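Local coordinates for protein thioredoxin (H-type,TRX-H) (Edwardsiella tarda, PDB 5ZF2) that inhibits ASK1-MAPK signalling cascades of the infected host as a thioredoxin-like effector that promotes pathogenesis, at residues A[72-86]-A[89-103]. Residues are numbered along the deposited sequence; the frame is centred on the assembly and turned at random.
Sequences QQSTLILYRNGQEVR and IGETSPSALSDFLTR. With SO4 (sulfate ion), chain B.
Phe100 carries the tight half of this contact, its ring lying against the sheet between Leu76, Leu78 and Arg86. Phe100 CE2 sits 3.8 Å from Leu76 CB, while Leu78 CB comes to 4.0 Å from Phe100 CZ. With CG anti to the backbone N (chi1 179°), the ring is carried off helix 94-102 onto the Leu76 and Leu78 face of the sheet, where Leu21 of the neighbouring strand also touches it. Further toward the start of the helix, the Leu97 and Leu76 side chains cross at about a right angle, meeting through Leu97 CD2 and Leu76 CD1.

Arg86 belongs to the same tight half, though partly exposed. Its aliphatic part runs over Phe100, Arg86 CG lying 3.6 Å from Phe100 CE1, and its guanidinium stands steeply to the ring (74°). Arg86 NE bonds Phe100 O at 2.8 Å on a lone pair in the carbonyl plane, and Arg86 NH2 reaches the same oxygen from above that plane. This side-on double grip fixes the group near the C-terminal end of the helix, whose carbonyls would probably favour a positive charge.

The solvent side is looser. Exposed Arg103 lays CG over one guanidinium face of Arg86 and turns its own charge to Asp99; Arg80 adds just a weak bond to Leu101 O. At the other end, Gly90 N donates to Ser74 O (3.0 Å), and exposed Ile89, touched by Gln72, forms a non-hydrogen-bonded antiparallel pair with Thr75. A final β-hairpin covered by the C-terminal helix is the ββα ending of the thioredoxin fold.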
loop_
_atom_site.group_PDB
_atom_site.type_symbol
_atom_site.label_atom_id
_atom_site.label_comp_id
_atom_site.label_asym_id
_atom_site.label_seq_id
_atom_site.Cartn_x
_atom_site.Cartn_y
_atom_site.Cartn_z
ATOM N N GLN A 72 -12.610 -2.020 2.823
ATOM C CA GLN A 72 -12.142 -3.031 3.764
ATOM C C GLN A 72 -10.685 -2.781 4.126
ATOM O O GLN A 72 -9.893 -2.310 3.306
ATOM C CB GLN A 72 -12.255 -4.457 3.209
ATOM C CG GLN A 72 -13.501 -4.681 2.362
ATOM C CD GLN A 72 -13.714 -6.134 2.038
ATOM O OE1 GLN A 72 -13.272 -7.014 2.775
ATOM N NE2 GLN A 72 -14.399 -6.399 0.933
ATOM N N GLN A 73 -10.344 -3.137 5.359
ATOM C CA GLN A 73 -8.949 -3.228 5.747
ATOM C C GLN A 73 -8.290 -4.339 4.932
ATOM O O GLN A 73 -8.964 -5.176 4.326
ATOM C CB GLN A 73 -8.842 -3.510 7.244
ATOM C CG GLN A 73 -9.620 -4.775 7.640
ATOM C CD GLN A 73 -10.065 -4.797 9.100
ATOM O OE1 GLN A 73 -10.080 -5.853 9.740
ATOM N NE2 GLN A 73 -10.436 -3.633 9.626
ATOM N N SER A 74 -6.962 -4.336 4.919
ATOM C CA SER A 74 -6.146 -5.266 4.136
ATOM C C SER A 74 -6.258 -5.030 2.633
ATOM O O SER A 74 -5.940 -5.930 1.844
ATOM C CB SER A 74 -6.457 -6.736 4.474
ATOM O OG SER A 74 -7.691 -7.178 3.893
ATOM N N THR A 75 -6.666 -3.827 2.216
ATOM C CA THR A 75 -6.663 -3.452 0.802
ATOM C C THR A 75 -5.293 -2.886 0.448
ATOM O O THR A 75 -4.742 -2.066 1.200
ATOM C CB THR A 75 -7.738 -2.402 0.475
ATOM O OG1 THR A 75 -9.035 -2.885 0.838
ATOM C CG2 THR A 75 -7.737 -2.087 -1.021
ATOM N N LEU A 76 -4.738 -3.340 -0.680
ATOM C CA LEU A 76 -3.488 -2.812 -1.235
ATOM C C LEU A 76 -3.794 -2.263 -2.618
ATOM O O LEU A 76 -4.490 -2.922 -3.412
ATOM C CB LEU A 76 -2.405 -3.896 -1.359
ATOM C CG LEU A 76 -2.030 -4.682 -0.105
ATOM C CD1 LEU A 76 -1.096 -5.869 -0.455
ATOM C CD2 LEU A 76 -1.363 -3.740 0.866
ATOM N N ILE A 77 -3.306 -1.065 -2.899
ATOM C CA ILE A 77 -3.511 -0.433 -4.198
ATOM C C ILE A 77 -2.166 0.007 -4.739
ATOM O O ILE A 77 -1.444 0.756 -4.077
ATOM C CB ILE A 77 -4.443 0.782 -4.122
ATOM C CG1 ILE A 77 -5.729 0.421 -3.363
ATOM C CG2 ILE A 77 -4.701 1.293 -5.579
ATOM C CD1 ILE A 77 -6.590 1.650 -3.011
ATOM N N LEU A 78 -1.844 -0.417 -5.948
ATOM C CA LEU A 78 -0.542 -0.106 -6.526
ATOM C C LEU A 78 -0.744 0.962 -7.588
ATOM O O LEU A 78 -1.612 0.828 -8.452
ATOM C CB LEU A 78 0.127 -1.348 -7.124
ATOM C CG LEU A 78 1.508 -1.089 -7.754
ATOM C CD1 LEU A 78 2.548 -0.614 -6.688
ATOM C CD2 LEU A 78 2.038 -2.319 -8.490
ATOM N N TYR A 79 0.040 2.028 -7.508
ATOM C CA TYR A 79 0.049 3.072 -8.521
ATOM C C TYR A 79 1.387 3.085 -9.231
ATOM O O TYR A 79 2.429 2.826 -8.622
ATOM C CB TYR A 79 -0.193 4.461 -7.908
ATOM C CG TYR A 79 -1.536 4.632 -7.284
ATOM C CD1 TYR A 79 -1.793 4.123 -6.029
ATOM C CD2 TYR A 79 -2.550 5.316 -7.944
ATOM C CE1 TYR A 79 -3.019 4.278 -5.433
ATOM C CE2 TYR A 79 -3.801 5.469 -7.358
ATOM C CZ TYR A 79 -4.021 4.944 -6.109
ATOM O OH TYR A 79 -5.224 5.100 -5.500
ATOM N N ARG A 80 1.355 3.398 -10.528
ATOM C CA ARG A 80 2.569 3.692 -11.282
ATOM C C ARG A 80 2.324 4.976 -12.055
ATOM O O ARG A 80 1.270 5.134 -12.685
ATOM C CB ARG A 80 2.967 2.531 -12.212
ATOM C CG ARG A 80 3.541 1.342 -11.426
ATOM C CD ARG A 80 3.933 0.146 -12.285
ATOM N NE ARG A 80 4.537 -0.910 -11.477
ATOM C CZ ARG A 80 4.522 -2.191 -11.822
ATOM N NH1 ARG A 80 3.938 -2.535 -12.944
ATOM N NH2 ARG A 80 5.079 -3.134 -11.061
ATOM N N ASN A 81 3.263 5.913 -11.935
ATOM C CA ASN A 81 3.186 7.206 -12.602
ATOM C C ASN A 81 1.889 7.928 -12.252
ATOM O O ASN A 81 1.309 8.637 -13.086
ATOM C CB ASN A 81 3.339 7.061 -14.122
ATOM C CG ASN A 81 3.738 8.363 -14.787
ATOM O OD1 ASN A 81 4.498 9.158 -14.219
ATOM N ND2 ASN A 81 3.196 8.611 -15.980
ATOM N N GLY A 82 1.416 7.734 -11.021
ATOM C CA GLY A 82 0.260 8.464 -10.536
ATOM C C GLY A 82 -1.078 7.863 -10.892
ATOM O O GLY A 82 -2.101 8.499 -10.638
ATOM N N GLN A 83 -1.115 6.651 -11.461
ATOM C CA GLN A 83 -2.365 6.042 -11.884
ATOM C C GLN A 83 -2.474 4.639 -11.313
ATOM O O GLN A 83 -1.488 3.905 -11.265
ATOM C CB GLN A 83 -2.456 5.990 -13.428
ATOM C CG GLN A 83 -2.184 7.318 -14.094
ATOM C CD GLN A 83 -2.208 7.215 -15.613
ATOM O OE1 GLN A 83 -2.885 6.353 -16.173
ATOM N NE2 GLN A 83 -1.447 8.076 -16.281
ATOM N N GLU A 84 -3.679 4.255 -10.909
ATOM C CA GLU A 84 -3.869 2.940 -10.306
ATOM C C GLU A 84 -3.638 1.856 -11.348
ATOM O O GLU A 84 -4.198 1.923 -12.449
ATOM C CB GLU A 84 -5.278 2.812 -9.730
ATOM C CG GLU A 84 -5.580 1.398 -9.233
ATOM C CD GLU A 84 -6.921 1.264 -8.501
ATOM O OE1 GLU A 84 -7.477 2.275 -8.006
ATOM O OE2 GLU A 84 -7.427 0.126 -8.422
ATOM N N VAL A 85 -2.807 0.876 -11.004
ATOM C CA VAL A 85 -2.510 -0.259 -11.869
ATOM C C VAL A 85 -3.302 -1.492 -11.456
ATOM O O VAL A 85 -3.772 -2.238 -12.308
ATOM C CB VAL A 85 -0.990 -0.545 -11.859
ATOM C CG1 VAL A 85 -0.683 -1.898 -12.492
ATOM C CG2 VAL A 85 -0.249 0.552 -12.607
ATOM N N ARG A 86 -3.468 -1.725 -10.154
ATOM C CA ARG A 86 -4.198 -2.890 -9.669
ATOM C C ARG A 86 -4.405 -2.732 -8.176
ATOM O O ARG A 86 -3.708 -1.953 -7.510
ATOM C CB ARG A 86 -3.446 -4.210 -9.951
ATOM C CG ARG A 86 -1.974 -4.156 -9.532
ATOM C CD ARG A 86 -1.233 -5.406 -9.996
ATOM N NE ARG A 86 0.200 -5.292 -9.783
ATOM C CZ ARG A 86 1.102 -5.117 -10.749
ATOM N NH1 ARG A 86 0.736 -5.053 -12.027
ATOM N NH2 ARG A 86 2.386 -5.021 -10.423
ATOM N N ILE A 89 -7.389 -7.308 -2.116
ATOM C CA ILE A 89 -7.960 -7.296 -0.760
ATOM C C ILE A 89 -7.706 -8.645 -0.084
ATOM O O ILE A 89 -8.148 -9.688 -0.582
ATOM C CB ILE A 89 -9.473 -7.001 -0.764
ATOM C CG1 ILE A 89 -9.803 -5.621 -1.339
ATOM C CG2 ILE A 89 -10.071 -7.172 0.651
ATOM C CD1 ILE A 89 -11.298 -5.512 -1.768
ATOM N N GLY A 90 -7.041 -8.626 1.063
ATOM C CA GLY A 90 -6.949 -9.806 1.897
ATOM C C GLY A 90 -5.880 -10.814 1.518
ATOM O O GLY A 90 -5.794 -11.868 2.160
ATOM N N GLU A 91 -5.047 -10.518 0.528
ATOM C CA GLU A 91 -4.045 -11.469 0.055
ATOM C C GLU A 91 -2.944 -11.687 1.083
ATOM O O GLU A 91 -2.318 -10.720 1.537
ATOM C CB GLU A 91 -3.414 -10.956 -1.242
ATOM C CG GLU A 91 -2.311 -11.855 -1.777
ATOM C CD GLU A 91 -2.854 -13.230 -2.145
ATOM O OE1 GLU A 91 -2.518 -14.227 -1.450
ATOM O OE2 GLU A 91 -3.631 -13.297 -3.128
ATOM N N THR A 92 -2.662 -12.963 1.421
ATOM C CA THR A 92 -1.563 -13.253 2.344
ATOM C C THR A 92 -0.557 -14.270 1.814
ATOM O O THR A 92 0.342 -14.673 2.563
ATOM C CB THR A 92 -2.075 -13.738 3.713
ATOM O OG1 THR A 92 -2.824 -14.944 3.548
ATOM C CG2 THR A 92 -2.953 -12.675 4.385
ATOM N N SER A 93 -0.657 -14.697 0.557
ATOM C CA SER A 93 0.394 -15.570 0.016
ATOM C C SER A 93 1.659 -14.757 -0.236
ATOM O O SER A 93 1.615 -13.765 -0.980
ATOM C CB SER A 93 -0.061 -16.250 -1.279
ATOM O OG SER A 93 1.068 -16.655 -2.042
ATOM N N PRO A 94 2.803 -15.131 0.356
ATOM C CA PRO A 94 4.054 -14.396 0.068
ATOM C C PRO A 94 4.376 -14.286 -1.421
ATOM O O PRO A 94 4.751 -13.203 -1.883
ATOM C CB PRO A 94 5.121 -15.205 0.821
ATOM C CG PRO A 94 4.357 -15.857 1.961
ATOM C CD PRO A 94 2.993 -16.189 1.372
ATOM N N SER A 95 4.205 -15.358 -2.201
ATOM C CA SER A 95 4.489 -15.259 -3.629
ATOM C C SER A 95 3.484 -14.365 -4.353
ATOM O O SER A 95 3.849 -13.670 -5.311
ATOM C CB SER A 95 4.519 -16.657 -4.255
ATOM O OG SER A 95 3.257 -17.271 -4.172
ATOM N N ALA A 96 2.223 -14.356 -3.922
ATOM C CA ALA A 96 1.242 -13.495 -4.576
ATOM C C ALA A 96 1.515 -12.027 -4.282
ATOM O O ALA A 96 1.390 -11.177 -5.172
ATOM C CB ALA A 96 -0.184 -13.875 -4.142
ATOM N N LEU A 97 1.886 -11.710 -3.035
ATOM C CA LEU A 97 2.203 -10.334 -2.667
ATOM C C LEU A 97 3.446 -9.845 -3.399
ATOM O O LEU A 97 3.487 -8.701 -3.872
ATOM C CB LEU A 97 2.410 -10.232 -1.151
ATOM C CG LEU A 97 1.161 -10.502 -0.313
ATOM C CD1 LEU A 97 1.527 -10.468 1.149
ATOM C CD2 LEU A 97 0.113 -9.437 -0.562
ATOM N N SER A 98 4.481 -10.685 -3.471
ATOM C CA SER A 98 5.648 -10.369 -4.293
ATOM C C SER A 98 5.238 -10.069 -5.733
ATOM O O SER A 98 5.672 -9.078 -6.331
ATOM C CB SER A 98 6.637 -11.531 -4.251
ATOM O OG SER A 98 7.704 -11.302 -5.131
ATOM N N ASP A 99 4.404 -10.917 -6.311
ATOM C CA ASP A 99 4.047 -10.700 -7.710
ATOM C C ASP A 99 3.186 -9.453 -7.879
ATOM O O ASP A 99 3.304 -8.754 -8.892
ATOM C CB ASP A 99 3.337 -11.933 -8.255
ATOM C CG ASP A 99 3.152 -11.872 -9.757
ATOM O OD1 ASP A 99 4.161 -11.825 -10.490
ATOM O OD2 ASP A 99 1.998 -11.836 -10.184
ATOM N N PHE A 100 2.349 -9.146 -6.881
ATOM C CA PHE A 100 1.526 -7.936 -6.898
ATOM C C PHE A 100 2.390 -6.680 -7.020
ATOM O O PHE A 100 2.025 -5.725 -7.716
ATOM C CB PHE A 100 0.682 -7.863 -5.623
ATOM C CG PHE A 100 -0.194 -6.629 -5.534
ATOM C CD1 PHE A 100 -1.394 -6.567 -6.223
ATOM C CD2 PHE A 100 0.195 -5.544 -4.762
ATOM C CE1 PHE A 100 -2.197 -5.417 -6.156
ATOM C CE2 PHE A 100 -0.593 -4.407 -4.669
ATOM C CZ PHE A 100 -1.796 -4.344 -5.354
ATOM N N LEU A 101 3.536 -6.675 -6.353
ATOM C CA LEU A 101 4.438 -5.530 -6.394
ATOM C C LEU A 101 5.295 -5.489 -7.645
ATOM O O LEU A 101 5.730 -4.402 -8.041
ATOM C CB LEU A 101 5.363 -5.554 -5.179
ATOM C CG LEU A 101 4.627 -5.389 -3.838
ATOM C CD1 LEU A 101 5.667 -5.461 -2.706
ATOM C CD2 LEU A 101 3.869 -4.072 -3.813
ATOM N N THR A 102 5.542 -6.642 -8.264
ATOM C CA THR A 102 6.622 -6.839 -9.223
ATOM C C THR A 102 6.154 -6.823 -10.670
ATOM O O THR A 102 6.826 -6.240 -11.533
ATOM C CB THR A 102 7.308 -8.174 -8.939
ATOM O OG1 THR A 102 7.945 -8.106 -7.657
ATOM C CG2 THR A 102 8.332 -8.474 -9.990
ATOM N N ARG A 103 5.032 -7.483 -10.955
ATOM C CA ARG A 103 4.564 -7.591 -12.333
ATOM C C ARG A 103 4.068 -6.243 -12.858
ATOM O O ARG A 103 4.101 -6.026 -14.073
ATOM C CB ARG A 103 3.461 -8.651 -12.460
ATOM C CG ARG A 103 2.075 -8.226 -11.964
ATOM C CD ARG A 103 1.025 -9.314 -12.274
ATOM N NE ARG A 103 -0.254 -8.945 -11.696
ATOM C CZ ARG A 103 -0.616 -9.217 -10.447
ATOM N NH1 ARG A 103 0.196 -9.900 -9.644
ATOM N NH2 ARG A 103 -1.805 -8.834 -10.006
HETATM S S SO4 B . 3.540 -19.180 -1.135
HETATM O O1 SO4 B . 4.290 -17.937 -1.002
HETATM O O2 SO4 B . 4.152 -20.221 -0.323
HETATM O O3 SO4 B . 2.154 -18.987 -0.652
HETATM O O4 SO4 B . 3.533 -19.592 -2.540
HETATM O O HOH W 1 -4.543 -7.526 -0.412
#